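Local atomic coordinates of uncharacterized protein (PDB entry 3CLQ), a protein that is of unknown function but belongs to the family of the AllG subunit of oxamate carbamoyltransferase, consistent with a related role in carbamoyl transfer. Residues I369-V374 and E411-L416; E252-V257 and R270-G275; M344-T349 and T377-V382; T281-R286 and N403-V408; T258-N263 and T310-V315. All coordinates share one frame; numbering follows the deposited sequence.

Interaction 1: I369-V374 and E411-L416; sequences IDVLKV and EALKAL
Val371, in the first turn of helix 371-377, marks the buried side of this contact with helix 407-419, where several contacts gather. Its CB is directed at the partner helix, with CG1 anti to the backbone N, and its two methyls straddle Ala412: Val371 CG2 lies 3.8 Å and CG1 4.1 Å from Ala412 CB. The same CG1 also reaches Leu416 CD1, at 4.3 Å. All three residues are buried, and Leu416 continues the apolar layer on to Thr255. The more open side is a single pair, Leu372 and Leu413, both partly exposed. Neither CB aims directly at the other helix, but both side chains have CG anti to the backbone N (chi1 -151° and -172°) and cross obliquely, so that Leu372 CD1 meets Leu413 CD1 where they cross, at 3.2 Å, a short separation for two methyls. The polar groups of the helix start find partners away from the other helix. Asp370, the N-cap residue, accepts from Leu372 N through OD2 at 2.6 Å, with the donor above the carboxylate plane, and weakly from Lys373 N; Thr255 OG1 also bonds OD2. These donors and the helix N-terminus would tend to stabilise an ionised carboxylate. No hydrogen bond links the segments, so between them the contact is apolar throughout and rests on the fit of methyl groups, while helix 371-377 is placed by bonds made elsewhere.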
# COMPACT_ATOMS: atom_id res chain seq x y z
N ILE B 369 -3.73 25.43 -8.63
CA ILE B 369 -4.13 26.51 -7.73
C ILE B 369 -4.00 27.82 -8.45
O ILE B 369 -2.91 28.20 -8.86
CB ILE B 369 -3.21 26.60 -6.50
CG1 ILE B 369 -3.37 25.35 -5.64
CG2 ILE B 369 -3.57 27.81 -5.71
CD1 ILE B 369 -2.16 24.96 -4.83
N ASP B 370 -5.13 28.50 -8.59
CA ASP B 370 -5.23 29.67 -9.40
C ASP B 370 -5.35 30.90 -8.50
O ASP B 370 -6.35 31.07 -7.78
CB ASP B 370 -6.44 29.54 -10.32
CG ASP B 370 -6.76 30.81 -11.06
OD1 ASP B 370 -7.47 30.73 -12.08
OD2 ASP B 370 -6.31 31.91 -10.64
N VAL B 371 -4.33 31.75 -8.56
CA VAL B 371 -4.27 32.97 -7.79
C VAL B 371 -5.59 33.72 -7.75
O VAL B 371 -6.05 34.15 -6.70
CB VAL B 371 -3.19 33.90 -8.36
CG1 VAL B 371 -3.56 35.34 -8.09
CG2 VAL B 371 -1.85 33.57 -7.77
N LEU B 372 -6.20 33.87 -8.92
CA LEU B 372 -7.41 34.66 -9.08
C LEU B 372 -8.58 34.07 -8.28
O LEU B 372 -9.34 34.79 -7.64
CB LEU B 372 -7.77 34.70 -10.56
CG LEU B 372 -8.50 35.86 -11.23
CD1 LEU B 372 -7.71 37.15 -11.16
CD2 LEU B 372 -8.77 35.50 -12.68
N LYS B 373 -8.71 32.76 -8.31
CA LYS B 373 -9.81 32.13 -7.59
C LYS B 373 -9.56 32.09 -6.08
O LYS B 373 -10.50 32.13 -5.29
CB LYS B 373 -10.10 30.73 -8.13
CG LYS B 373 -10.44 30.68 -9.62
CD LYS B 373 -10.76 29.27 -10.07
CE LYS B 373 -10.83 29.16 -11.58
NZ LYS B 373 -10.71 27.75 -11.99
N VAL B 374 -8.29 32.02 -5.67
CA VAL B 374 -8.02 32.08 -4.24
C VAL B 374 -8.62 33.38 -3.73
O VAL B 374 -9.25 33.43 -2.68
CB VAL B 374 -6.51 31.98 -3.94
CG1 VAL B 374 -6.26 32.12 -2.44
CG2 VAL B 374 -5.94 30.66 -4.46
N GLU B 411 -0.40 40.18 -3.76
CA GLU B 411 0.72 40.75 -4.47
C GLU B 411 0.81 40.09 -5.84
O GLU B 411 0.93 40.76 -6.87
CB GLU B 411 2.00 40.56 -3.66
CG GLU B 411 1.82 40.92 -2.19
CD GLU B 411 3.11 40.90 -1.38
OE1 GLU B 411 3.15 41.58 -0.33
OE2 GLU B 411 4.09 40.23 -1.78
N ALA B 412 0.71 38.77 -5.85
CA ALA B 412 0.65 38.02 -7.10
C ALA B 412 -0.24 38.72 -8.12
O ALA B 412 0.20 39.07 -9.22
CB ALA B 412 0.13 36.68 -6.83
N LEU B 413 -1.50 38.95 -7.76
CA LEU B 413 -2.46 39.55 -8.67
C LEU B 413 -2.02 40.90 -9.17
O LEU B 413 -2.26 41.25 -10.32
CB LEU B 413 -3.83 39.73 -7.99
CG LEU B 413 -4.92 40.18 -8.97
CD1 LEU B 413 -5.41 38.96 -9.75
CD2 LEU B 413 -6.08 40.90 -8.28
N LYS B 414 -1.43 41.68 -8.28
CA LYS B 414 -1.04 43.04 -8.62
C LYS B 414 0.16 42.98 -9.59
O LYS B 414 0.24 43.76 -10.54
CB LYS B 414 -0.72 43.83 -7.36
CG LYS B 414 -0.55 45.31 -7.58
CD LYS B 414 -0.03 45.98 -6.32
CE LYS B 414 0.47 47.38 -6.60
NZ LYS B 414 -0.63 48.38 -6.74
N ALA B 415 1.06 42.04 -9.37
CA ALA B 415 2.18 41.85 -10.27
C ALA B 415 1.69 41.36 -11.65
O ALA B 415 2.23 41.76 -12.70
CB ALA B 415 3.16 40.88 -9.67
N LEU B 416 0.68 40.51 -11.65
CA LEU B 416 0.02 40.07 -12.88
C LEU B 416 -0.64 41.21 -13.65
O LEU B 416 -0.23 41.51 -14.76
CB LEU B 416 -1.01 39.00 -12.55
CG LEU B 416 -0.41 37.61 -12.28
CD1 LEU B 416 -1.46 36.72 -11.64
CD2 LEU B 416 0.18 36.99 -13.56

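Interaction 2: E252-V257 and R270-G275; sequences ENSTIV and RVSGIG
Ile256 O is held by two donors of unequal strength. Ser272 N gives it a true hydrogen bond of 2.8 Å, nearly along the C=O axis and close to straight at the hydrogen (160°), while Val271 CA adds a CA-H...O contact at 3.3 Å. One step further from the strands, Gly273 N bonds Ser254 O at 2.6 Å; this donor lies in the carbonyl plane on a lone pair, though the bond is bent at the hydrogen (130°). Gly273 carries no side chain, and the carbonyl of Ser254 lies on the flank where one would have projected, so the backbones close to 4.1 Å between Ser254 CA and Gly273 CA. Ser254 also organises its own chain. With OG anti to the backbone N, its hydroxyl accepts from Ile256 N at 3.1 Å, an ST turn that sets up the Ile256 carbonyl. Ser254 OG packs on Ser272 CB at 3.3 Å, whereas Ser272 OG turns to Gly248 O and Val251 N. Beyond the two hydrogen bonds, Val257 and Val271 form an antiparallel non-hydrogen-bonded pair, with both side chains on the same sheet face; Val371 of helix 371-377 packs against Val271 there. The arrangement is the open end of a beta-hairpin, where strands 257-263 and 266-271 diverge into loops while backbone bonds still tie them together.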
# COMPACT_ATOMS: atom_id res chain seq x y z
N GLU B 252 3.16 32.69 -20.31
CA GLU B 252 2.67 34.05 -20.42
C GLU B 252 1.19 34.09 -20.03
O GLU B 252 0.40 33.27 -20.51
CB GLU B 252 2.87 34.62 -21.83
CG GLU B 252 2.35 36.07 -22.00
CD GLU B 252 2.74 36.75 -23.33
OE1 GLU B 252 2.16 37.81 -23.70
OE2 GLU B 252 3.65 36.24 -24.02
N ASN B 253 0.84 35.03 -19.14
CA ASN B 253 -0.53 35.27 -18.69
C ASN B 253 -1.09 34.29 -17.66
O ASN B 253 -2.17 34.53 -17.15
CB ASN B 253 -1.52 35.38 -19.87
CG ASN B 253 -1.16 36.50 -20.85
OD1 ASN B 253 -0.87 37.62 -20.45
ND2 ASN B 253 -1.22 36.19 -22.14
N SER B 254 -0.41 33.19 -17.36
CA SER B 254 -0.97 32.20 -16.42
C SER B 254 -0.94 32.59 -14.93
O SER B 254 0.09 33.02 -14.40
CB SER B 254 -0.32 30.83 -16.59
OG SER B 254 -0.63 29.98 -15.47
N THR B 255 -2.06 32.38 -14.24
CA THR B 255 -2.14 32.70 -12.82
C THR B 255 -2.06 31.45 -11.96
O THR B 255 -2.58 31.43 -10.84
CB THR B 255 -3.43 33.46 -12.48
OG1 THR B 255 -4.58 32.62 -12.69
CG2 THR B 255 -3.56 34.73 -13.36
N ILE B 256 -1.43 30.41 -12.48
CA ILE B 256 -1.28 29.19 -11.71
C ILE B 256 -0.06 29.22 -10.81
O ILE B 256 1.04 29.59 -11.24
CB ILE B 256 -1.24 27.94 -12.62
CG1 ILE B 256 -2.51 27.90 -13.47
CG2 ILE B 256 -1.10 26.67 -11.80
CD1 ILE B 256 -2.87 26.54 -13.99
N VAL B 257 -0.27 28.84 -9.55
CA VAL B 257 0.82 28.74 -8.58
C VAL B 257 1.74 27.58 -8.92
O VAL B 257 1.29 26.47 -9.03
CB VAL B 257 0.27 28.50 -7.17
CG1 VAL B 257 1.41 28.33 -6.18
CG2 VAL B 257 -0.58 29.66 -6.73
N ARG B 270 5.56 31.07 -6.33
CA ARG B 270 5.86 31.56 -7.65
C ARG B 270 4.60 31.35 -8.47
O ARG B 270 3.85 30.42 -8.18
CB ARG B 270 7.03 30.78 -8.23
CG ARG B 270 8.22 30.81 -7.31
CD ARG B 270 9.45 30.38 -8.03
NE ARG B 270 9.26 29.02 -8.49
CZ ARG B 270 10.15 28.34 -9.22
NH1 ARG B 270 11.30 28.90 -9.58
NH2 ARG B 270 9.85 27.09 -9.57
N VAL B 271 4.34 32.21 -9.45
CA VAL B 271 3.21 31.95 -10.34
C VAL B 271 3.66 31.93 -11.79
O VAL B 271 4.59 32.63 -12.19
CB VAL B 271 2.01 32.89 -10.09
CG1 VAL B 271 1.77 33.05 -8.59
CG2 VAL B 271 2.23 34.26 -10.74
N SER B 272 3.01 31.08 -12.56
CA SER B 272 3.49 30.74 -13.87
C SER B 272 3.64 31.99 -14.71
O SER B 272 4.69 32.21 -15.31
CB SER B 272 2.52 29.78 -14.53
OG SER B 272 2.98 29.45 -15.84
N GLY B 273 2.61 32.82 -14.74
CA GLY B 273 2.60 34.00 -15.59
C GLY B 273 3.56 35.11 -15.18
O GLY B 273 3.70 36.12 -15.87
N ILE B 274 4.21 34.92 -14.03
CA ILE B 274 5.18 35.88 -13.53
C ILE B 274 6.56 35.38 -13.91
O ILE B 274 7.40 36.15 -14.35
CB ILE B 274 5.07 36.09 -12.00
CG1 ILE B 274 5.81 37.35 -11.61
CG2 ILE B 274 5.72 34.92 -11.23
CD1 ILE B 274 5.67 38.46 -12.63
N GLY B 275 6.79 34.07 -13.75
CA GLY B 275 7.98 33.43 -14.27
C GLY B 275 9.26 33.50 -13.45
O GLY B 275 9.34 34.21 -12.45

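Interaction 3: M344-T349 and T377-V382; sequences MLEITT and TGMLPV
Met379, a selenomethionine in the loop between helix 371-377 and strand 383-388, plugs into the turn, helical in its backbone angles but not regularly bonded, that leads from helix 334-343 to strand 348-352. Its side chain runs out extended, with CG anti to the backbone N (chi1 -177°), then bends at chi3 (109°) to lay its methyl among the residues of that turn. Met379 CE lies 3.6 Å from Met344 CA and equally 3.6 Å from Ile347 CG1. Met344 is another selenomethionine; it crosses obliquely, and its CE meets Met379 CE at 3.7 Å. Bent at chi2 and chi3, Met344 also carries CE to Val382 CG1, 4.0 Å away, the two side chains crossing at about a right angle. Ile347 sends its tip to the loop backbone and the ring of Pro381: Ile347 CD1 is 3.4 Å from Met379 O and 3.6 Å from Pro381 CD. Glu346 stays at the exposed margin, its carboxylate passing across Met379 SE. A second shell of bonds and packing surrounds these groups. Met344 O accepts from Ile347 N and from Thr348 OG1, the latter at 3.0 Å from above the carbonyl plane. Val374 backs Ile347 from helix 371-377. On the loop side, Gly378 leaves the helix with positive phi, and Thr377 OG1, which also bonds Lys373 O, accepts from Met379 N at 2.9 Å (161°) in an ST turn.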
# COMPACT_ATOMS: atom_id res chain seq x y z
N MSE B 344 -11.24 21.99 -2.45
CA MSE B 344 -10.04 22.46 -3.14
C MSE B 344 -10.22 22.73 -4.64
O MSE B 344 -9.38 23.38 -5.26
CB MSE B 344 -8.87 21.49 -2.91
CG MSE B 344 -7.97 21.75 -1.70
SE MSE B 344 -7.91 23.60 -0.96
CE MSE B 344 -9.24 23.40 0.46
N LEU B 345 -11.30 22.21 -5.21
CA LEU B 345 -11.61 22.32 -6.64
C LEU B 345 -11.97 23.73 -7.08
O LEU B 345 -11.87 24.06 -8.26
CB LEU B 345 -12.80 21.42 -6.98
CG LEU B 345 -12.66 19.91 -7.04
CD1 LEU B 345 -14.02 19.25 -7.18
CD2 LEU B 345 -11.77 19.51 -8.21
N GLU B 346 -12.41 24.56 -6.15
CA GLU B 346 -12.84 25.91 -6.47
C GLU B 346 -11.63 26.80 -6.59
O GLU B 346 -11.67 27.89 -7.16
CB GLU B 346 -13.75 26.45 -5.38
CG GLU B 346 -14.92 25.54 -5.08
CD GLU B 346 -15.65 25.98 -3.85
OE1 GLU B 346 -15.38 27.11 -3.35
OE2 GLU B 346 -16.51 25.21 -3.36
N ILE B 347 -10.53 26.27 -6.07
CA ILE B 347 -9.25 26.94 -6.07
C ILE B 347 -8.39 26.49 -7.25
O ILE B 347 -7.39 27.13 -7.57
CB ILE B 347 -8.50 26.56 -4.79
CG1 ILE B 347 -8.40 27.70 -3.84
CG2 ILE B 347 -7.06 26.23 -5.08
CD1 ILE B 347 -7.37 27.34 -2.77
N THR B 348 -8.76 25.39 -7.89
CA THR B 348 -7.86 24.76 -8.84
C THR B 348 -8.43 24.77 -10.25
O THR B 348 -9.62 24.99 -10.43
CB THR B 348 -7.55 23.32 -8.42
OG1 THR B 348 -8.78 22.66 -8.06
CG2 THR B 348 -6.62 23.32 -7.23
N THR B 349 -7.59 24.51 -11.25
CA THR B 349 -8.03 24.69 -12.64
C THR B 349 -8.85 23.52 -13.22
O THR B 349 -9.87 23.75 -13.89
CB THR B 349 -6.85 25.03 -13.56
OG1 THR B 349 -6.04 26.06 -12.95
CG2 THR B 349 -7.36 25.50 -14.91
N THR B 377 -12.88 33.73 -3.99
CA THR B 377 -13.58 32.86 -3.07
C THR B 377 -13.29 33.26 -1.63
O THR B 377 -14.12 33.09 -0.74
CB THR B 377 -13.07 31.43 -3.20
OG1 THR B 377 -11.66 31.42 -2.98
CG2 THR B 377 -13.37 30.88 -4.59
N GLY B 378 -12.08 33.77 -1.42
CA GLY B 378 -11.54 33.99 -0.09
C GLY B 378 -10.90 32.74 0.51
O GLY B 378 -10.31 32.80 1.58
N MSE B 379 -11.01 31.62 -0.19
CA MSE B 379 -10.56 30.33 0.33
C MSE B 379 -9.08 30.05 0.05
O MSE B 379 -8.65 30.07 -1.11
CB MSE B 379 -11.42 29.24 -0.29
CG MSE B 379 -11.13 27.87 0.20
SE MSE B 379 -12.19 26.58 -0.85
CE MSE B 379 -10.77 25.77 -1.87
N LEU B 380 -8.30 29.77 1.09
CA LEU B 380 -6.86 29.47 0.92
C LEU B 380 -6.54 27.98 0.75
O LEU B 380 -7.27 27.12 1.26
CB LEU B 380 -6.06 30.02 2.09
CG LEU B 380 -5.60 31.49 2.15
CD1 LEU B 380 -6.50 32.43 1.34
CD2 LEU B 380 -5.50 31.95 3.62
N PRO B 381 -5.45 27.67 0.05
CA PRO B 381 -4.94 26.31 0.04
C PRO B 381 -4.80 25.76 1.45
O PRO B 381 -4.31 26.44 2.34
CB PRO B 381 -3.55 26.48 -0.57
CG PRO B 381 -3.72 27.58 -1.50
CD PRO B 381 -4.62 28.55 -0.80
N VAL B 382 -5.27 24.55 1.65
CA VAL B 382 -5.10 23.88 2.92
C VAL B 382 -3.88 23.00 2.77
O VAL B 382 -3.77 22.27 1.80
CB VAL B 382 -6.29 22.96 3.21
CG1 VAL B 382 -6.20 21.67 2.37
CG2 VAL B 382 -6.34 22.62 4.67

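Interaction 4: T281-R286 and N403-V408; sequences TGPAQR and NPPANV
The carboxamide of Asn407 has Gly282 beside its OD1, with Gly282 CA 3.6 Å from Asn407 OD1 and close to the amide plane rather than over its face. Asn407 ND2 donates to Thr281 O at 3.2 Å (157° at the hydrogen) and, weakly, to Glu411 OE1; Thr281 O is almost within the amide plane, yet the donor stands above the plane of the carbonyl, away from its lone pairs. A second flat group, the amide of Gln285, folds back on its own chain: bent at chi2 (-65°), it donates in its plane from NE2 to Pro283 O at 2.8 Å, again from above the carbonyl. The ring of Pro405 lies near both amides. Its CG touches Pro283 O at 3.5 Å, and its CB lies 3.8 Å from Gln285 NE2, while the ring of Pro283 crosses it obliquely. In the fold, strand 280-283 is an outermost strand, within this chain, of a four-stranded antiparallel sheet, and here it meets the proline-rich loop that runs into helix 407-419. Phe267, on the neighbouring strand, touches Pro405 as well. At one end of the contact the aliphatic part of Gln285 rests on the loop backbone, with CG 3.3 Å from Asn403 O; Asn403 itself turns ND2 to Pro381 O. At the other end, on helix 407-419, Val408 CG2 presses on Thr281 N at 3.2 Å, and Val408 also packs on Ile269.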
# COMPACT_ATOMS: atom_id res chain seq x y z
N THR B 281 6.22 36.68 -1.04
CA THR B 281 6.61 36.24 0.29
C THR B 281 5.72 36.80 1.38
O THR B 281 5.33 37.98 1.36
CB THR B 281 8.07 36.67 0.60
OG1 THR B 281 8.24 38.08 0.33
CG2 THR B 281 9.04 35.86 -0.24
N GLY B 282 5.40 35.96 2.35
CA GLY B 282 4.69 36.45 3.52
C GLY B 282 5.24 35.74 4.72
O GLY B 282 6.17 34.96 4.61
N PRO B 283 4.65 36.00 5.89
CA PRO B 283 5.02 35.35 7.13
C PRO B 283 4.60 33.89 7.12
O PRO B 283 3.45 33.57 6.79
CB PRO B 283 4.20 36.11 8.17
CG PRO B 283 3.79 37.40 7.48
CD PRO B 283 3.55 36.95 6.08
N ALA B 284 5.52 32.99 7.46
CA ALA B 284 5.15 31.60 7.62
C ALA B 284 4.24 31.50 8.86
O ALA B 284 4.38 32.28 9.79
CB ALA B 284 6.38 30.74 7.76
N GLN B 285 3.33 30.52 8.84
CA GLN B 285 2.25 30.38 9.82
C GLN B 285 2.46 29.23 10.82
O GLN B 285 3.28 28.34 10.60
CB GLN B 285 0.97 30.11 9.04
CG GLN B 285 0.66 31.18 8.03
CD GLN B 285 0.38 32.48 8.71
OE1 GLN B 285 -0.50 32.55 9.56
NE2 GLN B 285 1.12 33.52 8.36
N ARG B 286 1.70 29.23 11.91
CA ARG B 286 1.75 28.11 12.83
C ARG B 286 1.02 26.97 12.19
O ARG B 286 0.11 27.20 11.39
CB ARG B 286 1.06 28.43 14.15
CG ARG B 286 1.37 29.80 14.72
CD ARG B 286 1.08 29.84 16.22
NE ARG B 286 2.30 29.92 17.03
CZ ARG B 286 3.11 28.90 17.31
NH1 ARG B 286 2.85 27.68 16.84
NH2 ARG B 286 4.19 29.09 18.05
N ASN B 403 -1.94 27.11 6.57
CA ASN B 403 -2.22 27.73 5.27
C ASN B 403 -1.09 28.67 4.86
O ASN B 403 -0.25 29.04 5.68
CB ASN B 403 -3.58 28.48 5.28
CG ASN B 403 -4.74 27.62 5.83
OD1 ASN B 403 -4.87 27.42 7.04
ND2 ASN B 403 -5.62 27.16 4.94
N PRO B 404 -1.03 29.03 3.57
CA PRO B 404 -0.17 30.15 3.23
C PRO B 404 -0.85 31.39 3.76
O PRO B 404 -2.03 31.32 4.09
CB PRO B 404 -0.18 30.16 1.69
CG PRO B 404 -0.79 28.88 1.28
CD PRO B 404 -1.70 28.47 2.39
N PRO B 405 -0.12 32.51 3.87
CA PRO B 405 -0.71 33.77 4.33
C PRO B 405 -1.43 34.53 3.21
O PRO B 405 -1.00 34.51 2.06
CB PRO B 405 0.51 34.57 4.80
CG PRO B 405 1.60 34.10 3.90
CD PRO B 405 1.31 32.66 3.56
N ALA B 406 -2.52 35.21 3.54
CA ALA B 406 -3.35 35.85 2.52
C ALA B 406 -2.60 36.77 1.56
O ALA B 406 -2.85 36.74 0.35
CB ALA B 406 -4.50 36.60 3.17
N ASN B 407 -1.67 37.56 2.10
CA ASN B 407 -1.03 38.67 1.35
C ASN B 407 -0.33 38.19 0.09
O ASN B 407 -0.33 38.85 -0.95
CB ASN B 407 -0.02 39.45 2.23
CG ASN B 407 1.28 38.66 2.45
OD1 ASN B 407 1.29 37.65 3.17
ND2 ASN B 407 2.37 39.09 1.80
N VAL B 408 0.31 37.05 0.20
CA VAL B 408 1.14 36.56 -0.88
C VAL B 408 0.37 36.49 -2.21
O VAL B 408 0.94 36.76 -3.27
CB VAL B 408 1.81 35.24 -0.45
CG1 VAL B 408 1.42 34.10 -1.37
CG2 VAL B 408 3.30 35.45 -0.33

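Interaction 5: T258-N263 and T310-V315; sequences TTMCRN and TETYGV
Strand 257-263, part of a four-stranded antiparallel sheet, here receives the short helix 309-313 on one of its faces, and the whole interface is buried. Van der Waals contact carries it, centred on Met260, a selenomethionine, and Thr312, whose side chains cross obliquely. Thr312 OG1 settles into the crook of Met260, 3.4 Å from Met260 CB and 3.3 Å from Met260 CE. The crook exists because Met260 starts with CG beside the backbone N and turns back at chi3 (-51°). Thr312 CG2, anti to its own backbone N, points the other way along the strand and reaches Thr258 C at 4.0 Å. Glu311 adds its backbone carbon and its CB, the latter 4.2 Å from Met260 CE. No hydrogen bond joins the two segments: Thr312 OG1 comes within 3.3 Å of Met260 N, but the angle is poor, and this hydroxyl is satisfied within its own helix by Ala308 O. Charged groups form a third, looser relation. Arg262 NH1 and Glu311 OE2 are 5.9 Å apart, too far for a salt bridge, though the opposite charges may still feel each other. Each has nearer partners, Asp303 for Arg262, and Gly317 N with, weakly, His191 ND1 for Glu311. Backbone bonds close the helix. Gly314 leaves it with a phi of 130°, and Thr310 O accepts from Val315 N at 2.9 Å and from Gly314 N at 3.1 Å, besides a weak bond from Tyr313 N.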
# COMPACT_ATOMS: atom_id res chain seq x y z
N THR B 258 3.03 27.82 -9.10
CA THR B 258 3.89 26.68 -9.44
C THR B 258 4.90 26.28 -8.36
O THR B 258 5.73 25.40 -8.59
CB THR B 258 4.63 26.95 -10.71
OG1 THR B 258 5.42 28.14 -10.55
CG2 THR B 258 3.64 27.16 -11.82
N THR B 259 4.80 26.91 -7.19
CA THR B 259 5.65 26.64 -6.04
C THR B 259 4.94 27.12 -4.75
O THR B 259 4.45 28.26 -4.68
CB THR B 259 7.00 27.44 -6.12
OG1 THR B 259 7.80 26.99 -7.22
CG2 THR B 259 7.79 27.32 -4.82
N MSE B 260 4.91 26.29 -3.72
CA MSE B 260 4.60 26.79 -2.40
C MSE B 260 5.68 26.23 -1.53
O MSE B 260 5.95 25.02 -1.57
CB MSE B 260 3.21 26.35 -1.92
CG MSE B 260 2.07 27.07 -2.60
SE MSE B 260 0.28 26.74 -1.82
CE MSE B 260 0.45 24.78 -1.84
N CYS B 261 6.34 27.10 -0.76
CA CYS B 261 7.44 26.65 0.08
C CYS B 261 7.66 27.59 1.23
O CYS B 261 7.19 28.73 1.23
CB CYS B 261 8.72 26.48 -0.73
SG CYS B 261 9.28 28.01 -1.48
N ARG B 262 8.39 27.11 2.23
CA ARG B 262 8.63 27.89 3.42
C ARG B 262 9.98 27.52 4.02
O ARG B 262 10.49 26.42 3.78
CB ARG B 262 7.50 27.68 4.44
CG ARG B 262 7.10 26.26 4.59
CD ARG B 262 5.96 25.89 3.66
NE ARG B 262 5.15 24.84 4.25
CZ ARG B 262 5.37 23.53 4.07
NH1 ARG B 262 4.59 22.64 4.68
NH2 ARG B 262 6.35 23.12 3.29
N ASN B 263 10.56 28.46 4.77
CA ASN B 263 11.89 28.29 5.37
C ASN B 263 11.89 28.54 6.88
O ASN B 263 12.91 28.91 7.44
CB ASN B 263 12.92 29.20 4.69
CG ASN B 263 12.56 30.67 4.77
OD1 ASN B 263 11.87 31.11 5.69
ND2 ASN B 263 13.01 31.44 3.80
N THR B 310 3.80 19.39 -2.92
CA THR B 310 2.86 18.32 -2.92
C THR B 310 1.39 18.79 -3.06
O THR B 310 0.67 18.38 -3.97
CB THR B 310 3.15 17.52 -1.63
OG1 THR B 310 4.25 16.62 -1.88
CG2 THR B 310 1.97 16.78 -1.16
N GLU B 311 0.94 19.65 -2.17
CA GLU B 311 -0.38 20.22 -2.35
C GLU B 311 -0.42 21.17 -3.55
O GLU B 311 -1.50 21.37 -4.13
CB GLU B 311 -0.86 20.90 -1.08
CG GLU B 311 0.18 20.84 0.01
CD GLU B 311 -0.17 19.85 1.11
OE1 GLU B 311 -1.38 19.64 1.34
OE2 GLU B 311 0.75 19.30 1.75
N THR B 312 0.73 21.73 -3.92
CA THR B 312 0.77 22.58 -5.13
C THR B 312 0.42 21.73 -6.35
O THR B 312 -0.14 22.26 -7.29
CB THR B 312 2.13 23.28 -5.42
OG1 THR B 312 2.51 24.12 -4.34
CG2 THR B 312 2.02 24.16 -6.66
N TYR B 313 0.75 20.44 -6.29
CA TYR B 313 0.54 19.46 -7.36
C TYR B 313 -0.87 18.87 -7.37
O TYR B 313 -1.40 18.50 -8.41
CB TYR B 313 1.53 18.30 -7.22
CG TYR B 313 1.38 17.22 -8.29
CD1 TYR B 313 1.80 17.43 -9.60
CD2 TYR B 313 0.78 16.01 -8.00
CE1 TYR B 313 1.64 16.45 -10.57
CE2 TYR B 313 0.61 15.02 -8.95
CZ TYR B 313 1.04 15.24 -10.23
OH TYR B 313 0.89 14.24 -11.18
N GLY B 314 -1.46 18.74 -6.19
CA GLY B 314 -2.81 18.25 -6.04
C GLY B 314 -2.84 17.15 -5.02
O GLY B 314 -3.88 16.57 -4.75
N VAL B 315 -1.69 16.85 -4.44
CA VAL B 315 -1.68 15.78 -3.49
C VAL B 315 -1.41 16.29 -2.04
O VAL B 315 -1.60 17.47 -1.76
CB VAL B 315 -0.85 14.61 -4.05
CG1 VAL B 315 0.56 14.59 -3.53
CG2 VAL B 315 -1.55 13.35 -3.78

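Interactions 1, 2 and 3 meet around the start of helix 371-377. Ile369 O lies 2.8 Å from Val257 N of interaction 2, and Asp370 N lies 2.8 Å from Ile347 O of interaction 3. Interactions 2 and 5 share strand 257-263, where Arg270 NE reaches Thr259 OG1 at 2.8 Å. Interaction 4 uses the same sheet from strand 280-283 and the same helix, 407-419, as interaction 1; it touches interaction 3 where Leu380 CD2 packs on Pro404 O, 3.6 Å apart. Interaction 5 is the most central, about 7 Å from the chain's centre to its own, against about 22 Å for interaction 1. No ligand or established active site anchors these contacts.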